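Cpftsy (Physcomitrella patens, PDB 4AK9) probably acts as the chloroplast receptor for the signal recognition particle, a SIMIBI-class GTPase that takes part in delivering proteins to the thylakoid membrane. Local coordinates at residues K89-T101 with P306-P318. Residues are numbered along the deposited sequence; the frame is centred on the assembly and turned at random.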
loop_
_atom_site.group_PDB
_atom_site.type_symbol
_atom_site.label_atom_id
_atom_site.label_comp_id
_atom_site.label_asym_id
_atom_site.label_seq_id
_atom_site.Cartn_x
_atom_site.Cartn_y
_atom_site.Cartn_z
ATOM N N LYS A 89 -15.388 -11.988 -14.432
ATOM C CA LYS A 89 -15.379 -12.204 -12.990
ATOM C C LYS A 89 -14.854 -13.587 -12.659
ATOM O O LYS A 89 -14.016 -13.739 -11.773
ATOM C CB LYS A 89 -16.788 -12.038 -12.424
ATOM C CG LYS A 89 -16.914 -12.329 -10.919
ATOM C CD LYS A 89 -15.963 -11.462 -10.109
ATOM C CE LYS A 89 -16.630 -10.873 -8.876
ATOM N NZ LYS A 89 -17.383 -11.876 -8.084
ATOM N N GLU A 90 -15.338 -14.600 -13.364
ATOM C CA GLU A 90 -14.801 -15.940 -13.163
ATOM C C GLU A 90 -13.332 -16.024 -13.498
ATOM O O GLU A 90 -12.599 -16.695 -12.787
ATOM C CB GLU A 90 -15.597 -17.006 -13.938
ATOM C CG GLU A 90 -16.787 -17.547 -13.146
ATOM C CD GLU A 90 -16.448 -17.850 -11.673
ATOM O OE1 GLU A 90 -15.530 -18.671 -11.412
ATOM O OE2 GLU A 90 -17.110 -17.262 -10.779
ATOM N N ALA A 91 -12.884 -15.348 -14.567
ATOM C CA ALA A 91 -11.478 -15.445 -14.953
ATOM C C ALA A 91 -10.607 -14.746 -13.911
ATOM O O ALA A 91 -9.487 -15.191 -13.615
ATOM C CB ALA A 91 -11.247 -14.843 -16.326
ATOM N N LEU A 92 -11.126 -13.646 -13.376
ATOM C CA LEU A 92 -10.430 -12.920 -12.314
ATOM C C LEU A 92 -10.139 -13.844 -11.117
ATOM O O LEU A 92 -9.020 -13.900 -10.628
ATOM C CB LEU A 92 -11.256 -11.714 -11.878
ATOM C CG LEU A 92 -10.775 -10.941 -10.633
ATOM C CD1 LEU A 92 -9.404 -10.285 -10.891
ATOM C CD2 LEU A 92 -11.788 -9.894 -10.247
ATOM N N LYS A 93 -11.153 -14.571 -10.662
ATOM C CA LYS A 93 -10.979 -15.495 -9.543
ATOM C C LYS A 93 -9.985 -16.587 -9.876
ATOM O O LYS A 93 -9.135 -16.913 -9.046
ATOM C CB LYS A 93 -12.321 -16.106 -9.102
ATOM C CG LYS A 93 -13.314 -15.073 -8.591
ATOM C CD LYS A 93 -14.681 -15.698 -8.236
ATOM C CE LYS A 93 -14.515 -16.833 -7.231
ATOM N NZ LYS A 93 -15.825 -17.352 -6.735
ATOM N N LYS A 94 -10.092 -17.178 -11.069
ATOM C CA LYS A 94 -9.176 -18.262 -11.446
ATOM C C LYS A 94 -7.737 -17.810 -11.567
ATOM O O LYS A 94 -6.834 -18.541 -11.191
ATOM C CB LYS A 94 -9.612 -18.948 -12.747
ATOM C CG LYS A 94 -10.900 -19.697 -12.578
ATOM C CD LYS A 94 -11.442 -20.250 -13.894
ATOM C CE LYS A 94 -12.794 -20.928 -13.662
ATOM N NZ LYS A 94 -13.617 -20.988 -14.906
ATOM N N ASN A 95 -7.523 -16.611 -12.098
ATOM C CA ASN A 95 -6.185 -16.084 -12.257
ATOM C C ASN A 95 -5.553 -15.832 -10.894
ATOM O O ASN A 95 -4.360 -16.067 -10.716
ATOM C CB ASN A 95 -6.168 -14.789 -13.061
ATOM C CG ASN A 95 -6.533 -15.004 -14.518
ATOM O OD1 ASN A 95 -6.523 -16.134 -15.015
ATOM N ND2 ASN A 95 -6.859 -13.913 -15.215
ATOM N N ILE A 96 -6.362 -15.398 -9.931
ATOM C CA ILE A 96 -5.837 -15.182 -8.585
ATOM C C ILE A 96 -5.490 -16.519 -7.957
ATOM O O ILE A 96 -4.436 -16.678 -7.349
ATOM C CB ILE A 96 -6.807 -14.365 -7.695
ATOM C CG1 ILE A 96 -6.909 -12.953 -8.256
ATOM C CG2 ILE A 96 -6.294 -14.331 -6.243
ATOM C CD1 ILE A 96 -8.073 -12.135 -7.707
ATOM N N PHE A 97 -6.361 -17.511 -8.125
ATOM C CA PHE A 97 -6.041 -18.850 -7.653
ATOM C C PHE A 97 -4.741 -19.384 -8.268
ATOM O O PHE A 97 -3.910 -19.955 -7.580
ATOM C CB PHE A 97 -7.196 -19.814 -7.935
ATOM C CG PHE A 97 -6.905 -21.219 -7.518
ATOM C CD1 PHE A 97 -7.057 -21.600 -6.203
ATOM C CD2 PHE A 97 -6.449 -22.156 -8.440
ATOM C CE1 PHE A 97 -6.764 -22.902 -5.808
ATOM C CE2 PHE A 97 -6.176 -23.457 -8.051
ATOM C CZ PHE A 97 -6.331 -23.827 -6.731
ATOM N N LYS A 98 -4.560 -19.192 -9.573
ATOM C CA LYS A 98 -3.328 -19.653 -10.212
ATOM C C LYS A 98 -2.078 -18.980 -9.676
ATOM O O LYS A 98 -1.081 -19.652 -9.417
ATOM C CB LYS A 98 -3.423 -19.475 -11.728
ATOM C CG LYS A 98 -4.417 -20.437 -12.322
ATOM C CD LYS A 98 -4.549 -20.299 -13.830
ATOM C CE LYS A 98 -3.277 -20.744 -14.564
ATOM N NZ LYS A 98 -2.227 -19.680 -14.671
ATOM N N LEU A 99 -2.130 -17.659 -9.514
ATOM C CA LEU A 99 -0.990 -16.927 -8.980
ATOM C C LEU A 99 -0.632 -17.452 -7.603
ATOM O O LEU A 99 0.546 -17.494 -7.252
ATOM C CB LEU A 99 -1.310 -15.446 -8.847
ATOM C CG LEU A 99 -1.287 -14.609 -10.116
ATOM C CD1 LEU A 99 -1.263 -13.136 -9.693
ATOM C CD2 LEU A 99 -0.052 -14.955 -10.941
ATOM N N LEU A 100 -1.643 -17.861 -6.823
ATOM C CA LEU A 100 -1.406 -18.347 -5.450
ATOM C C LEU A 100 -0.822 -19.755 -5.365
ATOM O O LEU A 100 -0.310 -20.163 -4.331
ATOM C CB LEU A 100 -2.694 -18.255 -4.597
ATOM C CG LEU A 100 -3.124 -16.842 -4.146
ATOM C CD1 LEU A 100 -4.612 -16.883 -3.674
ATOM C CD2 LEU A 100 -2.222 -16.353 -3.010
ATOM N N THR A 101 -0.905 -20.509 -6.457
ATOM C CA THR A 101 -0.620 -21.926 -6.383
ATOM C C THR A 101 0.381 -22.462 -7.419
ATOM O O THR A 101 0.960 -23.525 -7.217
ATOM C CB THR A 101 -1.925 -22.731 -6.593
ATOM O OG1 THR A 101 -2.537 -22.305 -7.828
ATOM C CG2 THR A 101 -2.910 -22.511 -5.437
ATOM N N PRO A 306 -4.876 -22.107 8.902
ATOM C CA PRO A 306 -3.983 -22.573 7.843
ATOM C C PRO A 306 -4.478 -21.993 6.520
ATOM O O PRO A 306 -5.687 -21.860 6.321
ATOM C CB PRO A 306 -4.146 -24.096 7.877
ATOM C CG PRO A 306 -5.508 -24.315 8.536
ATOM C CD PRO A 306 -5.632 -23.207 9.539
ATOM N N PHE A 307 -3.555 -21.619 5.637
ATOM C CA PHE A 307 -3.952 -20.979 4.405
ATOM C C PHE A 307 -4.386 -21.988 3.337
ATOM O O PHE A 307 -3.776 -23.041 3.161
ATOM C CB PHE A 307 -2.805 -20.111 3.869
ATOM C CG PHE A 307 -3.190 -19.292 2.675
ATOM C CD1 PHE A 307 -3.965 -18.163 2.824
ATOM C CD2 PHE A 307 -2.773 -19.666 1.400
ATOM C CE1 PHE A 307 -4.346 -17.394 1.708
ATOM C CE2 PHE A 307 -3.126 -18.903 0.300
ATOM C CZ PHE A 307 -3.918 -17.774 0.457
ATOM N N ASP A 308 -5.450 -21.668 2.614
ATOM C CA ASP A 308 -5.820 -22.438 1.434
ATOM C C ASP A 308 -6.256 -21.456 0.352
ATOM O O ASP A 308 -7.122 -20.615 0.589
ATOM C CB ASP A 308 -6.969 -23.402 1.748
ATOM C CG ASP A 308 -7.453 -24.128 0.523
ATOM O OD1 ASP A 308 -6.689 -24.981 0.003
ATOM O OD2 ASP A 308 -8.585 -23.855 0.054
ATOM N N ALA A 309 -5.661 -21.574 -0.831
ATOM C CA ALA A 309 -5.855 -20.594 -1.898
ATOM C C ALA A 309 -7.314 -20.529 -2.352
ATOM O O ALA A 309 -7.880 -19.471 -2.511
ATOM C CB ALA A 309 -4.956 -20.923 -3.067
ATOM N N GLN A 310 -7.939 -21.681 -2.558
ATOM C CA GLN A 310 -9.352 -21.635 -2.944
ATOM C C GLN A 310 -10.257 -20.972 -1.886
ATOM O O GLN A 310 -11.114 -20.153 -2.222
ATOM C CB GLN A 310 -9.862 -23.019 -3.342
ATOM C CG GLN A 310 -11.179 -22.963 -4.111
ATOM C CD GLN A 310 -11.103 -22.098 -5.358
ATOM O OE1 GLN A 310 -10.359 -22.396 -6.301
ATOM N NE2 GLN A 310 -11.879 -21.002 -5.370
ATOM N N SER A 311 -10.068 -21.317 -0.618
ATOM C CA SER A 311 -10.872 -20.714 0.452
ATOM C C SER A 311 -10.669 -19.214 0.518
ATOM O O SER A 311 -11.611 -18.454 0.764
ATOM C CB SER A 311 -10.464 -21.295 1.803
ATOM O OG SER A 311 -10.504 -22.715 1.734
ATOM N N PHE A 312 -9.429 -18.789 0.315
ATOM C CA PHE A 312 -9.120 -17.369 0.347
ATOM C C PHE A 312 -9.840 -16.649 -0.783
ATOM O O PHE A 312 -10.459 -15.591 -0.574
ATOM C CB PHE A 312 -7.600 -17.180 0.245
ATOM C CG PHE A 312 -7.166 -15.756 0.090
ATOM C CD1 PHE A 312 -7.162 -14.889 1.176
ATOM C CD2 PHE A 312 -6.755 -15.274 -1.158
ATOM C CE1 PHE A 312 -6.748 -13.548 1.010
ATOM C CE2 PHE A 312 -6.336 -13.926 -1.324
ATOM C CZ PHE A 312 -6.332 -13.082 -0.220
ATOM N N VAL A 313 -9.784 -17.220 -1.987
ATOM C CA VAL A 313 -10.394 -16.561 -3.127
ATOM C C VAL A 313 -11.912 -16.481 -2.907
ATOM O O VAL A 313 -12.545 -15.437 -3.159
ATOM C CB VAL A 313 -10.060 -17.277 -4.471
ATOM C CG1 VAL A 313 -10.863 -16.655 -5.624
ATOM C CG2 VAL A 313 -8.548 -17.176 -4.758
ATOM N N ASP A 314 -12.488 -17.562 -2.398
ATOM C CA ASP A 314 -13.923 -17.555 -2.064
ATOM C C ASP A 314 -14.319 -16.555 -0.957
ATOM O O ASP A 314 -15.446 -16.058 -0.927
ATOM C CB ASP A 314 -14.380 -18.956 -1.683
ATOM C CG ASP A 314 -14.345 -19.923 -2.865
ATOM O OD1 ASP A 314 -14.413 -19.469 -4.031
ATOM O OD2 ASP A 314 -14.253 -21.143 -2.606
ATOM N N ALA A 315 -13.391 -16.260 -0.053
ATOM C CA ALA A 315 -13.628 -15.257 0.974
ATOM C C ALA A 315 -13.598 -13.828 0.423
ATOM O O ALA A 315 -14.336 -12.962 0.893
ATOM C CB ALA A 315 -12.637 -15.422 2.123
ATOM N N LEU A 316 -12.749 -13.575 -0.563
ATOM C CA LEU A 316 -12.690 -12.264 -1.205
ATOM C C LEU A 316 -13.834 -12.062 -2.179
ATOM O O LEU A 316 -14.360 -10.957 -2.307
ATOM C CB LEU A 316 -11.406 -12.135 -2.001
ATOM C CG LEU A 316 -10.116 -12.193 -1.193
ATOM C CD1 LEU A 316 -8.980 -11.660 -2.053
ATOM C CD2 LEU A 316 -10.279 -11.395 0.043
ATOM N N PHE A 317 -14.204 -13.144 -2.865
ATOM C CA PHE A 317 -15.186 -13.076 -3.950
ATOM C C PHE A 317 -16.215 -14.189 -3.805
ATOM O O PHE A 317 -16.209 -15.142 -4.577
ATOM C CB PHE A 317 -14.499 -13.249 -5.307
ATOM C CG PHE A 317 -13.518 -12.176 -5.645
ATOM C CD1 PHE A 317 -13.950 -10.909 -6.014
ATOM C CD2 PHE A 317 -12.146 -12.445 -5.632
ATOM C CE1 PHE A 317 -13.023 -9.912 -6.347
ATOM C CE2 PHE A 317 -11.214 -11.454 -5.966
ATOM C CZ PHE A 317 -11.652 -10.200 -6.330
ATOM N N PRO A 318 -17.106 -14.082 -2.813
ATOM C CA PRO A 318 -18.095 -15.153 -2.635
ATOM C C PRO A 318 -19.114 -15.189 -3.785
ATOM O O PRO A 318 -19.290 -14.203 -4.523
ATOM C CB PRO A 318 -18.787 -14.777 -1.327
ATOM C CG PRO A 318 -18.627 -13.299 -1.228
ATOM C CD PRO A 318 -17.299 -12.978 -1.862
ATOM O OXT PRO A 318 -19.773 -16.216 -4.000
HETATM O O HOH W 1 -17.994 -11.847 -5.184
#
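Helices 89-101 and 309-316 run roughly antiparallel, their axes 9.5 Å apart at closest approach and 145° between their directions, with Lys93 level with Val313 and Phe97 with Ala309. Val313 is the central knob, seated in a hole made by Lys93, Ile96, Phe97 and Leu100; its CG1 meets Lys93 CB and its CG2 meets CG2 of Ile96. Near the C-terminal end of helix 89-101, Leu100 spreads its two methyls, CD1 against Phe312 CD2 at 3.7 Å and CD2 beside the Phe307 ring, while Thr101 CG2 lies 3.5 Å from Ala309 CB. Gln310 brings OE1 over one face of the Phe97 ring, 3.4 Å from Phe97 CD1, with amide and ring planes only 23° apart; its NE2 donates to Asp314 OD1 (3.3 Å) from above the carboxylate plane. Phe317, the first residue to leave helical geometry, places its ring among Lys89, Leu92 and Ile96, with Ile96 CD1 3.7 Å from Phe317 CE2. Lys93 slides past it in the opposite direction, and a bend at chi3 (55°) swings NZ round to Phe317 O, a 3.1 Å hydrogen bond almost in line with the carbonyl; Asp314 OD1 adds a long salt bridge. A methionine in place of Lys93 would probably leave Phe317 O without this donor and Asp314 without its cationic neighbour. Lys89 NZ, salt-bridged to Asp34, reaches the C-terminal carboxylate of Pro318 through a water. The contact thus joins the GTPase domain's C-terminal helix to the helical bundle, as in the NG domains of SRP GTPases, through an apolar seam edged by lysine-to-oxygen links.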